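Local coordinates for protein trypanothione-dependent glyoxalase I (Leishmania major, PDB 2C21) that belongs to the glyoxalase/bleomycin resistance/dioxygenase superfamily and forms a two-chain assembly that binds nickel ions, at residues I23-Y26 against T27-G31; Y52-E55 against M56-T59; E90-A93 against D94-H98; E135-M138 against K139-T143. All coordinates share one frame; numbering follows the deposited sequence.

Interaction 1 (I23-Y26 against T27-G31)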
ATOM      1  N   ILE A  23       1.776  -4.505 -16.088  1.00 39.12           N
ATOM      2  CA  ILE A  23       2.835  -5.458 -15.819  1.00 39.99           C
ATOM      3  C   ILE A  23       4.146  -4.993 -16.454  1.00 39.86           C
ATOM      4  O   ILE A  23       5.191  -5.094 -15.822  1.00 40.25           O
ATOM      5  CB  ILE A  23       2.463  -6.880 -16.322  1.00 40.13           C
ATOM      6  CG1 ILE A  23       1.381  -7.483 -15.421  1.00 41.03           C
ATOM      7  CG2 ILE A  23       3.684  -7.791 -16.345  1.00 40.39           C
ATOM      8  CD1 ILE A  23       0.743  -8.734 -16.001  1.00 41.49           C
ATOM      9  N   LYS A  24       4.086  -4.472 -17.682  1.00 39.98           N
ATOM     10  CA  LYS A  24       5.283  -3.956 -18.360  1.00 39.90           C
ATOM     11  C   LYS A  24       5.943  -2.833 -17.564  1.00 39.73           C
ATOM     12  O   LYS A  24       7.169  -2.809 -17.375  1.00 39.75           O
ATOM     13  CB  LYS A  24       4.933  -3.451 -19.764  1.00 40.24           C
ATOM     14  CG  LYS A  24       6.155  -3.233 -20.664  1.00 41.80           C
ATOM     15  CD  LYS A  24       5.750  -2.920 -22.093  1.00 43.73           C
ATOM     16  CE  LYS A  24       6.967  -2.763 -22.985  1.00 45.66           C
ATOM     17  NZ  LYS A  24       7.733  -1.548 -22.599  1.00 47.66           N
ATOM     18  N   PHE A  25       5.119  -1.896 -17.109  1.00 39.30           N
ATOM     19  CA  PHE A  25       5.584  -0.801 -16.282  1.00 38.61           C
ATOM     20  C   PHE A  25       6.246  -1.283 -14.971  1.00 38.34           C
ATOM     21  O   PHE A  25       7.387  -0.937 -14.688  1.00 38.46           O
ATOM     22  CB  PHE A  25       4.418   0.136 -15.965  1.00 38.59           C
ATOM     23  CG  PHE A  25       4.805   1.294 -15.103  1.00 37.60           C
ATOM     24  CD1 PHE A  25       5.384   2.427 -15.662  1.00 36.42           C
ATOM     25  CD2 PHE A  25       4.619   1.239 -13.732  1.00 37.31           C
ATOM     26  CE1 PHE A  25       5.754   3.487 -14.874  1.00 35.28           C
ATOM     27  CE2 PHE A  25       4.993   2.292 -12.927  1.00 37.69           C
ATOM     28  CZ  PHE A  25       5.567   3.423 -13.492  1.00 35.46           C
ATOM     29  N   TYR A  26       5.537  -2.075 -14.172  1.00 38.17           N
ATOM     30  CA  TYR A  26       6.043  -2.437 -12.844  1.00 38.30           C
ATOM     31  C   TYR A  26       7.247  -3.375 -12.912  1.00 38.45           C
ATOM     32  O   TYR A  26       8.113  -3.329 -12.038  1.00 39.18           O
ATOM     33  CB  TYR A  26       4.920  -2.986 -11.924  1.00 38.32           C
ATOM     34  CG  TYR A  26       3.976  -1.893 -11.458  1.00 38.65           C
ATOM     35  CD1 TYR A  26       4.365  -0.991 -10.476  1.00 40.61           C
ATOM     36  CD2 TYR A  26       2.715  -1.741 -12.024  1.00 38.93           C
ATOM     37  CE1 TYR A  26       3.513   0.051 -10.065  1.00 40.11           C
ATOM     38  CE2 TYR A  26       1.860  -0.731 -11.617  1.00 39.35           C
ATOM     39  CZ  TYR A  26       2.252   0.164 -10.638  1.00 39.89           C
ATOM     40  OH  TYR A  26       1.396   1.183 -10.245  1.00 38.53           O
ATOM     41  N   THR A  27       7.324  -4.199 -13.951  1.00 38.40           N
ATOM     42  CA  THR A  27       8.495  -5.062 -14.147  1.00 38.46           C
ATOM     43  C   THR A  27       9.660  -4.320 -14.813  1.00 38.27           C
ATOM     44  O   THR A  27      10.731  -4.189 -14.222  1.00 37.77           O
ATOM     45  CB  THR A  27       8.124  -6.350 -14.932  1.00 38.51           C
ATOM     46  OG1 THR A  27       7.602  -6.009 -16.221  1.00 38.07           O
ATOM     47  CG2 THR A  27       7.071  -7.131 -14.173  1.00 39.20           C
ATOM     48  N   GLU A  28       9.448  -3.824 -16.029  1.00 38.56           N
ATOM     49  CA  GLU A  28      10.538  -3.227 -16.807  1.00 38.66           C
ATOM     50  C   GLU A  28      10.967  -1.857 -16.281  1.00 38.49           C
ATOM     51  O   GLU A  28      12.162  -1.559 -16.248  1.00 37.93           O
ATOM     52  CB  GLU A  28      10.182  -3.128 -18.298  1.00 38.97           C
ATOM     53  CG  GLU A  28       9.873  -4.479 -18.957  1.00 39.92           C
ATOM     54  CD  GLU A  28       9.568  -4.342 -20.436  1.00 41.66           C
ATOM     55  OE1 GLU A  28       9.590  -3.198 -20.946  1.00 43.34           O
ATOM     56  OE2 GLU A  28       9.298  -5.382 -21.094  1.00 43.00           O
ATOM     57  N   ARG A  29      10.013  -1.028 -15.869  1.00 38.21           N
ATOM     58  CA  ARG A  29      10.362   0.308 -15.360  1.00 38.58           C
ATOM     59  C   ARG A  29      10.743   0.298 -13.876  1.00 38.30           C
ATOM     60  O   ARG A  29      11.623   1.045 -13.474  1.00 38.55           O
ATOM     61  CB  ARG A  29       9.252   1.340 -15.632  1.00 38.46           C
ATOM     62  CG  ARG A  29       8.795   1.432 -17.100  1.00 39.33           C
ATOM     63  CD  ARG A  29       9.692   2.323 -17.992  1.00 40.41           C
ATOM     64  NE  ARG A  29      11.097   1.903 -18.024  1.00 41.43           N
ATOM     65  CZ  ARG A  29      11.619   0.974 -18.829  1.00 41.46           C
ATOM     66  NH1 ARG A  29      10.873   0.313 -19.705  1.00 42.61           N
ATOM     67  NH2 ARG A  29      12.910   0.693 -18.746  1.00 41.72           N
ATOM     68  N   LEU A  30      10.098  -0.538 -13.060  1.00 38.47           N
ATOM     69  CA  LEU A  30      10.336  -0.500 -11.611  1.00 38.34           C
ATOM     70  C   LEU A  30      11.141  -1.671 -11.027  1.00 38.63           C
ATOM     71  O   LEU A  30      11.594  -1.587  -9.883  1.00 38.39           O
ATOM     72  CB  LEU A  30       9.011  -0.284 -10.859  1.00 38.60           C
ATOM     73  CG  LEU A  30       8.533   1.170 -10.931  1.00 38.40           C
ATOM     74  CD1 LEU A  30       7.097   1.333 -10.530  1.00 38.89           C
ATOM     75  CD2 LEU A  30       9.422   2.059 -10.067  1.00 39.90           C
ATOM     76  N   GLY A  31      11.325  -2.743 -11.801  1.00 38.80           N
ATOM     77  CA  GLY A  31      12.136  -3.894 -11.370  1.00 38.73           C
ATOM     78  C   GLY A  31      11.434  -4.935 -10.497  1.00 38.54           C
ATOM     79  O   GLY A  31      12.092  -5.784  -9.896  1.00 38.12           O
TER
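Packing is tightest where CD1 of Leu30 meets two aromatic rings at once, approaching Phe25 CE2 to 3.3 Å and Tyr26 CD1 to 3.6 Å. The rings also meet each other: Phe25 CD2 stands 3.7 Å above the Tyr26 ring plane, over its centre. Arg29 CB lies over one face of the Phe25 ring. Helix 19-29 is the helix of the first βαβββ module of this superfamily; its buried Phe25, Tyr26 and Leu30 reach across to Ile122 in the sheet of the second, and Tyr26 also touches Leu50 of its own sheet. Tyr26 OH bonds to Asp116. At its end the helix widens: Phe25 O accepts from Arg29 N and, more weakly, from Leu30 N, a π-type turn, before Gly31 leaves helical geometry with phi 83°. Thr27 makes a separate, short grip: its OG1 donates to Ile23 O at 2.6 Å, and its N reaches the same oxygen from the opposite face of the carbonyl plane. The solvent side is looser and polar. Lys24 NZ, brought round by a bend at chi4 (-67°), makes a 3.0 Å salt bridge to Glu28 OE1, and Arg29 extends this network through a long ion pair.

Interaction 2 (Y52-E55 against M56-T59)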
ATOM      1  N   TYR A  52       8.980  -7.077  -5.045  1.00 39.63           N
ATOM      2  CA  TYR A  52      10.416  -7.209  -5.043  1.00 39.14           C
ATOM      3  C   TYR A  52      10.829  -8.488  -4.329  1.00 39.12           C
ATOM      4  O   TYR A  52      12.005  -8.804  -4.222  1.00 39.17           O
ATOM      5  CB  TYR A  52      11.030  -5.968  -4.390  1.00 39.50           C
ATOM      6  CG  TYR A  52      10.838  -4.715  -5.220  1.00 38.36           C
ATOM      7  CD1 TYR A  52      11.478  -4.574  -6.437  1.00 38.35           C
ATOM      8  CD2 TYR A  52      10.000  -3.687  -4.800  1.00 38.80           C
ATOM      9  CE1 TYR A  52      11.317  -3.438  -7.211  1.00 38.50           C
ATOM     10  CE2 TYR A  52       9.822  -2.545  -5.574  1.00 37.77           C
ATOM     11  CZ  TYR A  52      10.484  -2.419  -6.770  1.00 38.15           C
ATOM     12  OH  TYR A  52      10.334  -1.282  -7.542  1.00 37.31           O
ATOM     13  N   GLY A  53       9.852  -9.240  -3.854  1.00 38.39           N
ATOM     14  CA  GLY A  53      10.123 -10.515  -3.219  1.00 38.18           C
ATOM     15  C   GLY A  53       8.808 -11.235  -3.070  1.00 37.79           C
ATOM     16  O   GLY A  53       7.768 -10.655  -3.349  1.00 37.46           O
ATOM     17  N   PRO A  54       8.849 -12.518  -2.686  1.00 37.79           N
ATOM     18  CA  PRO A  54       7.625 -13.287  -2.498  1.00 37.65           C
ATOM     19  C   PRO A  54       6.751 -12.749  -1.383  1.00 37.12           C
ATOM     20  O   PRO A  54       7.243 -12.105  -0.448  1.00 36.49           O
ATOM     21  CB  PRO A  54       8.135 -14.701  -2.155  1.00 37.73           C
ATOM     22  CG  PRO A  54       9.538 -14.553  -1.776  1.00 38.53           C
ATOM     23  CD  PRO A  54      10.059 -13.325  -2.456  1.00 38.33           C
ATOM     24  N   GLU A  55       5.455 -13.023  -1.472  1.00 37.00           N
ATOM     25  CA  GLU A  55       4.522 -12.588  -0.435  1.00 36.86           C
ATOM     26  C   GLU A  55       4.920 -13.073   0.953  1.00 37.14           C
ATOM     27  O   GLU A  55       4.581 -12.432   1.929  1.00 37.60           O
ATOM     28  CB  GLU A  55       3.107 -13.044  -0.755  1.00 36.87           C
ATOM     29  CG  GLU A  55       2.475 -12.274  -1.886  1.00 37.42           C
ATOM     30  CD  GLU A  55       1.357 -13.031  -2.519  1.00 38.47           C
ATOM     31  OE1 GLU A  55       0.192 -12.891  -2.064  1.00 38.84           O
ATOM     32  OE2 GLU A  55       1.655 -13.807  -3.446  1.00 38.77           O
ATOM     33  N   MET A  56       5.658 -14.180   1.043  1.00 37.59           N
ATOM     34  CA  MET A  56       6.021 -14.777   2.327  1.00 38.50           C
ATOM     35  C   MET A  56       7.002 -13.900   3.106  1.00 39.01           C
ATOM     36  O   MET A  56       7.042 -13.956   4.333  1.00 39.37           O
ATOM     37  CB  MET A  56       6.637 -16.187   2.128  1.00 39.07           C
ATOM     38  CG  MET A  56       5.706 -17.213   1.490  1.00 40.77           C
ATOM     39  SD  MET A  56       5.539 -17.028  -0.305  1.00 43.88           S
ATOM     40  CE  MET A  56       7.009 -17.901  -0.853  1.00 44.20           C
ATOM     41  N   SER A  57       7.780 -13.091   2.392  1.00 39.54           N
ATOM     42  CA  SER A  57       8.793 -12.235   3.020  1.00 40.24           C
ATOM     43  C   SER A  57       8.698 -10.745   2.660  1.00 39.90           C
ATOM     44  O   SER A  57       9.545  -9.959   3.073  1.00 40.97           O
ATOM     45  CB  SER A  57      10.170 -12.757   2.630  1.00 40.34           C
ATOM     46  OG  SER A  57      10.326 -12.724   1.219  1.00 42.39           O
ATOM     47  N   SER A  58       7.681 -10.362   1.891  1.00 39.61           N
ATOM     48  CA  SER A  58       7.568  -9.018   1.322  1.00 39.30           C
ATOM     49  C   SER A  58       6.138  -8.552   1.335  1.00 38.80           C
ATOM     50  O   SER A  58       5.214  -9.368   1.334  1.00 39.28           O
ATOM     51  CB  SER A  58       7.981  -8.975  -0.144  1.00 38.94           C
ATOM     52  OG  SER A  58       9.271  -9.469  -0.342  1.00 42.21           O
ATOM     53  N   THR A  59       5.986  -7.232   1.296  1.00 38.22           N
ATOM     54  CA  THR A  59       4.696  -6.568   1.086  1.00 38.19           C
ATOM     55  C   THR A  59       4.642  -6.201  -0.397  1.00 38.22           C
ATOM     56  O   THR A  59       5.578  -5.597  -0.946  1.00 38.94           O
ATOM     57  CB  THR A  59       4.585  -5.334   1.998  1.00 38.22           C
ATOM     58  OG1 THR A  59       4.730  -5.756   3.360  1.00 37.58           O
ATOM     59  CG2 THR A  59       3.242  -4.625   1.833  1.00 37.53           C
TER
HETATM   60  O   HOH W   1       7.675  -6.092  -2.687  1.00 39.68           O
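Chi1 of -62° sets Met56 CG beside its own backbone N, and bends at chi2 (78°) and chi3 (83°) then fold the thioether back over Pro54, so that Met56 CE lies 3.6 Å from Pro54 CB. Met56 SD follows at 3.9 Å from the same carbon. Ser57 approaches the proline ring further round, its OG 3.6 Å from Pro54 CG. The backbone closes the turn with one bond: Ser57 N donates to Pro54 O over 3.1 Å, coming from above the carbonyl plane. With Glu55 and Met56 both in helical phi/psi at the corners, this is a type I β-turn, placed in the connection between antiparallel strands 45-51 and 60-66 of one sheet. Past the turn Ser58 comes back against Gly53, with Ser58 OG 3.2 Å from Gly53 CA. Nearer the strands, a water bridges the two arms, accepting from Tyr52 N at 2.9 Å and donating to Thr59 O at 2.8 Å. Glu55 points its carboxylate out of the turn to a salt bridge with Arg36, while Glu55 O accepts from Arg8. The second subunit packs alongside, with its Ala134 on Glu55 and its Glu135 on Met56.

Interaction 3 (E90-A93 against D94-H98)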
ATOM      1  N   GLU A  90      18.835   8.645 -11.420  1.00 38.87           N
ATOM      2  CA  GLU A  90      19.151   7.700 -12.493  1.00 38.96           C
ATOM      3  C   GLU A  90      17.878   7.007 -12.964  1.00 38.39           C
ATOM      4  O   GLU A  90      17.669   6.792 -14.171  1.00 37.04           O
ATOM      5  CB  GLU A  90      20.204   6.682 -12.027  1.00 39.41           C
ATOM      6  CG  GLU A  90      20.666   5.663 -13.077  1.00 39.60           C
ATOM      7  CD  GLU A  90      21.474   6.269 -14.205  0.50 40.79           C
ATOM      8  OE1 GLU A  90      22.261   7.213 -13.963  0.50 41.25           O
ATOM      9  OE2 GLU A  90      21.336   5.777 -15.345  0.50 41.79           O
ATOM     10  N   LEU A  91      17.016   6.683 -12.005  1.00 38.58           N
ATOM     11  CA  LEU A  91      15.784   6.019 -12.315  1.00 38.45           C
ATOM     12  C   LEU A  91      14.885   6.948 -13.151  1.00 39.04           C
ATOM     13  O   LEU A  91      14.357   6.538 -14.188  1.00 40.59           O
ATOM     14  CB  LEU A  91      15.113   5.553 -11.017  1.00 38.47           C
ATOM     15  CG  LEU A  91      13.867   4.669 -11.116  1.00 37.65           C
ATOM     16  CD1 LEU A  91      14.069   3.510 -12.078  1.00 37.41           C
ATOM     17  CD2 LEU A  91      13.510   4.178  -9.732  1.00 37.37           C
ATOM     18  N   VAL A  92      14.715   8.192 -12.623  1.00 39.05           N
ATOM     19  CA  VAL A  92      13.808   9.170 -13.233  1.00 39.09           C
ATOM     20  C   VAL A  92      14.205   9.428 -14.672  1.00 39.56           C
ATOM     21  O   VAL A  92      13.333   9.513 -15.551  1.00 39.45           O
ATOM     22  CB  VAL A  92      13.762  10.514 -12.442  1.00 39.03           C
ATOM     23  CG1 VAL A  92      13.034  11.604 -13.241  1.00 38.64           C
ATOM     24  CG2 VAL A  92      13.074  10.317 -11.083  1.00 39.53           C
ATOM     25  N   ALA A  93      15.518   9.555 -14.900  1.00 39.73           N
ATOM     26  CA  ALA A  93      16.045   9.657 -16.242  1.00 40.11           C
ATOM     27  C   ALA A  93      15.529   8.464 -17.067  1.00 40.28           C
ATOM     28  O   ALA A  93      14.859   8.618 -18.134  1.00 41.45           O
ATOM     29  CB  ALA A  93      17.597   9.722 -16.219  1.00 39.89           C
ATOM     30  N   ASP A  94      15.908   7.233 -16.562  1.00 40.31           N
ATOM     31  CA  ASP A  94      15.471   6.038 -17.282  1.00 40.96           C
ATOM     32  C   ASP A  94      13.975   6.056 -17.604  1.00 41.22           C
ATOM     33  O   ASP A  94      13.567   5.696 -18.709  1.00 41.26           O
ATOM     34  CB  ASP A  94      15.774   4.772 -16.484  1.00 41.32           C
ATOM     35  CG  ASP A  94      15.634   3.516 -17.325  1.00 41.82           C
ATOM     36  OD1 ASP A  94      16.286   3.449 -18.387  1.00 40.42           O
ATOM     37  OD2 ASP A  94      14.870   2.609 -16.934  1.00 41.95           O
ATOM     38  N   MET A  95      13.171   6.478 -16.631  1.00 40.92           N
ATOM     39  CA  MET A  95      11.725   6.584 -16.817  1.00 41.28           C
ATOM     40  C   MET A  95      11.373   7.575 -17.926  1.00 41.17           C
ATOM     41  O   MET A  95      10.658   7.233 -18.882  1.00 41.41           O
ATOM     42  CB  MET A  95      11.070   7.044 -15.510  0.50 41.09           C
ATOM     43  CG  MET A  95      11.147   6.043 -14.369  0.50 41.35           C
ATOM     44  SD  MET A  95       9.553   5.241 -14.090  0.50 41.09           S
ATOM     45  CE  MET A  95       9.959   4.188 -12.701  0.50 41.43           C
ATOM     46  N   ARG A  96      11.906   8.790 -17.813  1.00 41.10           N
ATOM     47  CA  ARG A  96      11.635   9.832 -18.805  1.00 41.28           C
ATOM     48  C   ARG A  96      12.000   9.368 -20.231  1.00 40.92           C
ATOM     49  O   ARG A  96      11.325   9.746 -21.195  1.00 40.74           O
ATOM     50  CB  ARG A  96      12.410  11.104 -18.444  0.50 41.42           C
ATOM     51  CG  ARG A  96      11.882  12.385 -19.083  0.50 41.74           C
ATOM     52  CD  ARG A  96      12.872  13.540 -18.920  0.50 42.13           C
ATOM     53  NE  ARG A  96      13.228  13.787 -17.521  0.50 42.31           N
ATOM     54  CZ  ARG A  96      12.463  14.434 -16.640  0.50 42.83           C
ATOM     55  NH1 ARG A  96      11.268  14.912 -16.984  0.50 43.27           N
ATOM     56  NH2 ARG A  96      12.888  14.600 -15.396  0.50 42.76           N
ATOM     57  N   LYS A  97      13.045   8.545 -20.353  1.00 40.21           N
ATOM     58  CA  LYS A  97      13.407   7.934 -21.647  1.00 40.42           C
ATOM     59  C   LYS A  97      12.267   7.097 -22.245  1.00 40.17           C
ATOM     60  O   LYS A  97      12.078   7.067 -23.461  1.00 40.14           O
ATOM     61  CB  LYS A  97      14.678   7.075 -21.510  1.00 40.37           C
ATOM     62  CG  LYS A  97      15.176   6.447 -22.819  1.00 40.50           C
ATOM     63  CD  LYS A  97      16.645   6.031 -22.745  1.00 41.01           C
ATOM     64  CE  LYS A  97      17.129   5.449 -24.090  1.00 41.73           C
ATOM     65  NZ  LYS A  97      18.586   5.672 -24.393  1.00 42.24           N
ATOM     66  N   HIS A  98      11.506   6.431 -21.383  1.00 40.14           N
ATOM     67  CA  HIS A  98      10.412   5.563 -21.812  1.00 40.03           C
ATOM     68  C   HIS A  98       9.029   6.233 -21.714  1.00 39.88           C
ATOM     69  O   HIS A  98       8.012   5.554 -21.639  1.00 39.54           O
ATOM     70  CB  HIS A  98      10.488   4.244 -21.030  1.00 39.98           C
ATOM     71  CG  HIS A  98      11.663   3.401 -21.420  1.00 40.17           C
ATOM     72  ND1 HIS A  98      12.932   3.614 -20.922  1.00 41.01           N
ATOM     73  CD2 HIS A  98      11.774   2.384 -22.308  1.00 40.73           C
ATOM     74  CE1 HIS A  98      13.771   2.751 -21.472  1.00 40.76           C
ATOM     75  NE2 HIS A  98      13.093   1.993 -22.315  1.00 40.65           N
TER
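The guanidinium of Arg96 is met obliquely by Val92 CG1, which lies 3.7 Å from Arg96 NH2 one helical turn back. The arginine chain runs extended from its backbone and bends at chi3 (-56°), which brings the group back towards the valine; this holds for the modelled conformer, one of two. Its charged end is engaged by Glu105 in a salt bridge, and Val92 touches that residue too. The second flat group, the His98 imidazole, has Asp94 O at its edge, 3° out of the ring plane. His98 ND1 donates to this Asp94 O over 3.1 Å with a nearly straight N-H angle of 174°, whereas His98 N bonds chiefly to Met95 O and only weakly to Asp94 O. Along the axis, Met95 N to Leu91 O is 2.7 Å, and Arg96 N to Val92 O is 2.8 Å. On the buried side, Leu91 CD1 and Met95 CE make a slack apolar contact at 4.2 Å in the modelled one of two Met95 conformers, and the methionine continues on to Ile102, Leu30 and Val100. Asp94 holds a salt bridge with Arg29 of helix 19-29. The i to i+4 bonds mark helix 88-97 as an α-helix, and buried Leu91, Val92 and Met95 against exposed Glu90, Arg96 and Lys97 make it amphipathic, the helical element of the second βαβββ module of this fold.

Interaction 4 (E135-M138 against K139-T143)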
ATOM      1  N   GLU A 135      14.921   7.134  11.328  1.00 38.38           N
ATOM      2  CA  GLU A 135      15.576   6.758  12.575  1.00 38.65           C
ATOM      3  C   GLU A 135      15.746   7.946  13.519  1.00 38.76           C
ATOM      4  O   GLU A 135      15.402   7.849  14.717  1.00 39.34           O
ATOM      5  CB  GLU A 135      16.939   6.114  12.315  1.00 38.46           C
ATOM      6  CG  GLU A 135      17.635   5.670  13.602  1.00 39.20           C
ATOM      7  CD  GLU A 135      19.095   5.334  13.401  0.50 38.07           C
ATOM      8  OE1 GLU A 135      19.484   5.016  12.261  0.50 37.68           O
ATOM      9  OE2 GLU A 135      19.845   5.393  14.394  0.50 39.26           O
ATOM     10  N   ALA A 136      16.275   9.055  12.998  1.00 38.86           N
ATOM     11  CA  ALA A 136      16.495  10.254  13.822  1.00 38.55           C
ATOM     12  C   ALA A 136      15.167  10.790  14.366  1.00 38.34           C
ATOM     13  O   ALA A 136      15.072  11.177  15.527  1.00 37.30           O
ATOM     14  CB  ALA A 136      17.213  11.328  13.020  1.00 38.59           C
ATOM     15  N   ASP A 137      14.137  10.797  13.528  1.00 38.49           N
ATOM     16  CA  ASP A 137      12.821  11.265  13.968  1.00 39.13           C
ATOM     17  C   ASP A 137      12.291  10.377  15.110  1.00 39.30           C
ATOM     18  O   ASP A 137      11.764  10.877  16.098  1.00 39.87           O
ATOM     19  CB  ASP A 137      11.812  11.292  12.801  1.00 39.20           C
ATOM     20  CG  ASP A 137      12.039  12.454  11.819  1.00 40.61           C
ATOM     21  OD1 ASP A 137      12.858  13.370  12.083  1.00 41.72           O
ATOM     22  OD2 ASP A 137      11.368  12.455  10.757  1.00 41.24           O
ATOM     23  N   MET A 138      12.419   9.059  14.972  1.00 39.68           N
ATOM     24  CA  MET A 138      11.940   8.134  16.000  1.00 39.25           C
ATOM     25  C   MET A 138      12.665   8.348  17.329  1.00 39.61           C
ATOM     26  O   MET A 138      12.049   8.338  18.392  1.00 39.65           O
ATOM     27  CB  MET A 138      12.124   6.687  15.548  1.00 39.27           C
ATOM     28  CG  MET A 138      11.175   6.247  14.440  1.00 37.74           C
ATOM     29  SD  MET A 138      11.330   4.499  14.053  1.00 35.78           S
ATOM     30  CE  MET A 138      10.432   3.749  15.400  1.00 34.94           C
ATOM     31  N   LYS A 139      13.979   8.537  17.270  1.00 39.99           N
ATOM     32  CA  LYS A 139      14.755   8.756  18.489  1.00 40.20           C
ATOM     33  C   LYS A 139      14.355  10.075  19.164  1.00 40.15           C
ATOM     34  O   LYS A 139      14.076  10.103  20.363  1.00 39.99           O
ATOM     35  CB  LYS A 139      16.259   8.679  18.195  1.00 40.58           C
ATOM     36  CG  LYS A 139      16.718   7.238  17.907  1.00 41.05           C
ATOM     37  CD  LYS A 139      18.219   7.106  17.659  1.00 42.44           C
ATOM     38  CE  LYS A 139      18.633   5.636  17.621  1.00 42.70           C
ATOM     39  NZ  LYS A 139      20.117   5.426  17.533  1.00 44.33           N
ATOM     40  N   GLU A 140      14.289  11.148  18.382  1.00 40.18           N
ATOM     41  CA  GLU A 140      13.816  12.447  18.876  1.00 40.53           C
ATOM     42  C   GLU A 140      12.401  12.372  19.480  1.00 40.04           C
ATOM     43  O   GLU A 140      12.135  12.956  20.530  1.00 39.99           O
ATOM     44  CB  GLU A 140      13.845  13.487  17.749  1.00 40.76           C
ATOM     45  CG  GLU A 140      13.247  14.832  18.117  1.00 42.15           C
ATOM     46  CD  GLU A 140      13.707  15.951  17.202  0.50 42.68           C
ATOM     47  OE1 GLU A 140      13.372  15.925  15.997  0.50 43.25           O
ATOM     48  OE2 GLU A 140      14.397  16.862  17.692  0.50 42.79           O
ATOM     49  N   GLN A 141      11.503  11.645  18.824  1.00 39.43           N
ATOM     50  CA  GLN A 141      10.105  11.565  19.271  1.00 39.14           C
ATOM     51  C   GLN A 141       9.854  10.491  20.347  1.00 39.26           C
ATOM     52  O   GLN A 141       8.748  10.385  20.867  1.00 39.28           O
ATOM     53  CB  GLN A 141       9.168  11.405  18.061  1.00 38.71           C
ATOM     54  CG  GLN A 141       9.194  12.652  17.170  1.00 38.39           C
ATOM     55  CD  GLN A 141       8.470  12.487  15.850  1.00 36.73           C
ATOM     56  OE1 GLN A 141       7.530  11.707  15.747  1.00 36.71           O
ATOM     57  NE2 GLN A 141       8.893  13.248  14.833  1.00 33.62           N
ATOM     58  N   GLY A 142      10.886   9.734  20.716  1.00 39.44           N
ATOM     59  CA  GLY A 142      10.783   8.745  21.797  1.00 39.50           C
ATOM     60  C   GLY A 142      10.013   7.474  21.460  1.00 39.69           C
ATOM     61  O   GLY A 142       9.461   6.819  22.347  1.00 39.68           O
ATOM     62  N   THR A 143       9.972   7.116  20.179  1.00 39.87           N
ATOM     63  CA  THR A 143       9.268   5.910  19.741  1.00 39.89           C
ATOM     64  C   THR A 143      10.239   4.776  19.450  1.00 40.37           C
ATOM     65  O   THR A 143       9.878   3.607  19.586  1.00 40.59           O
ATOM     66  CB  THR A 143       8.434   6.171  18.499  1.00 39.78           C
ATOM     67  OG1 THR A 143       9.293   6.542  17.417  1.00 39.12           O
ATOM     68  CG2 THR A 143       7.429   7.282  18.762  1.00 39.88           C
TER
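Lys139 N donates to Glu135 O in the last turns of helix 127-141, followed by the backbone bonds of Glu140 N to Ala136 O, at an angle of 172°, and Gln141 N to Asp137 O at 2.8 Å. The pattern then changes: Thr143 N reaches five residues back to Met138 O at 3.0 Å, Gly142 N bonds to Lys139 O at 3.2 Å, and Gly142 takes a positive phi of 74°. This is a Schellman motif, which ends the helix. Among ionic contacts, Glu135 and Lys139 lie side by side and point the same way. Lys139 NZ forms a salt bridge with Glu135 OE2 at 3.2 Å, on the anti lone pair of that oxygen, the lysine chain extended beyond CG. Van der Waals contact centres on Met138, crossed at about a right angle by Thr143. Thr143 OG1 rests 3.4 Å from Met138 CB and 3.6 Å from Met138 CE, the methionine bending at chi3 (78°). Other polar ends serve the second subunit: Asp137 forms a salt bridge with its Arg36, Gln141 OE1 accepts from its Lys37 N, and Thr143 OG1 bonds to its Leu35 O. The chemistry thus divides: a salt bridge between partly exposed Glu135 and exposed Lys139 lies along the helix, whereas Asp137, Gln141 and Thr143, in the last turn and the cap, bond across the interface, consistent with the helix end being held partly by the partner subunit.

Overall arrangement
From the N terminus the four contacts follow in series, none nesting inside or crossing another, and each is local to one continuous run of chain. Interaction 1 finishes helix 19-29; interaction 2 closes the turn between strands 45-51 and 60-66, and the two meet where Leu30 O probably bonds to Tyr52 OH. Interaction 3, on helix 88-97, touches interaction 1 through Arg29 with Asp94 and Leu30 with Met95, so the helices of the two modules are joined directly. Interaction 4 ends helix 127-141 about 34 Å between centres from interactions 1 and 3, touching none of the others within its chain and reaching the second subunit, as interactions 1 and 2 also do; there its Met138 packs on Met56 of the other chain.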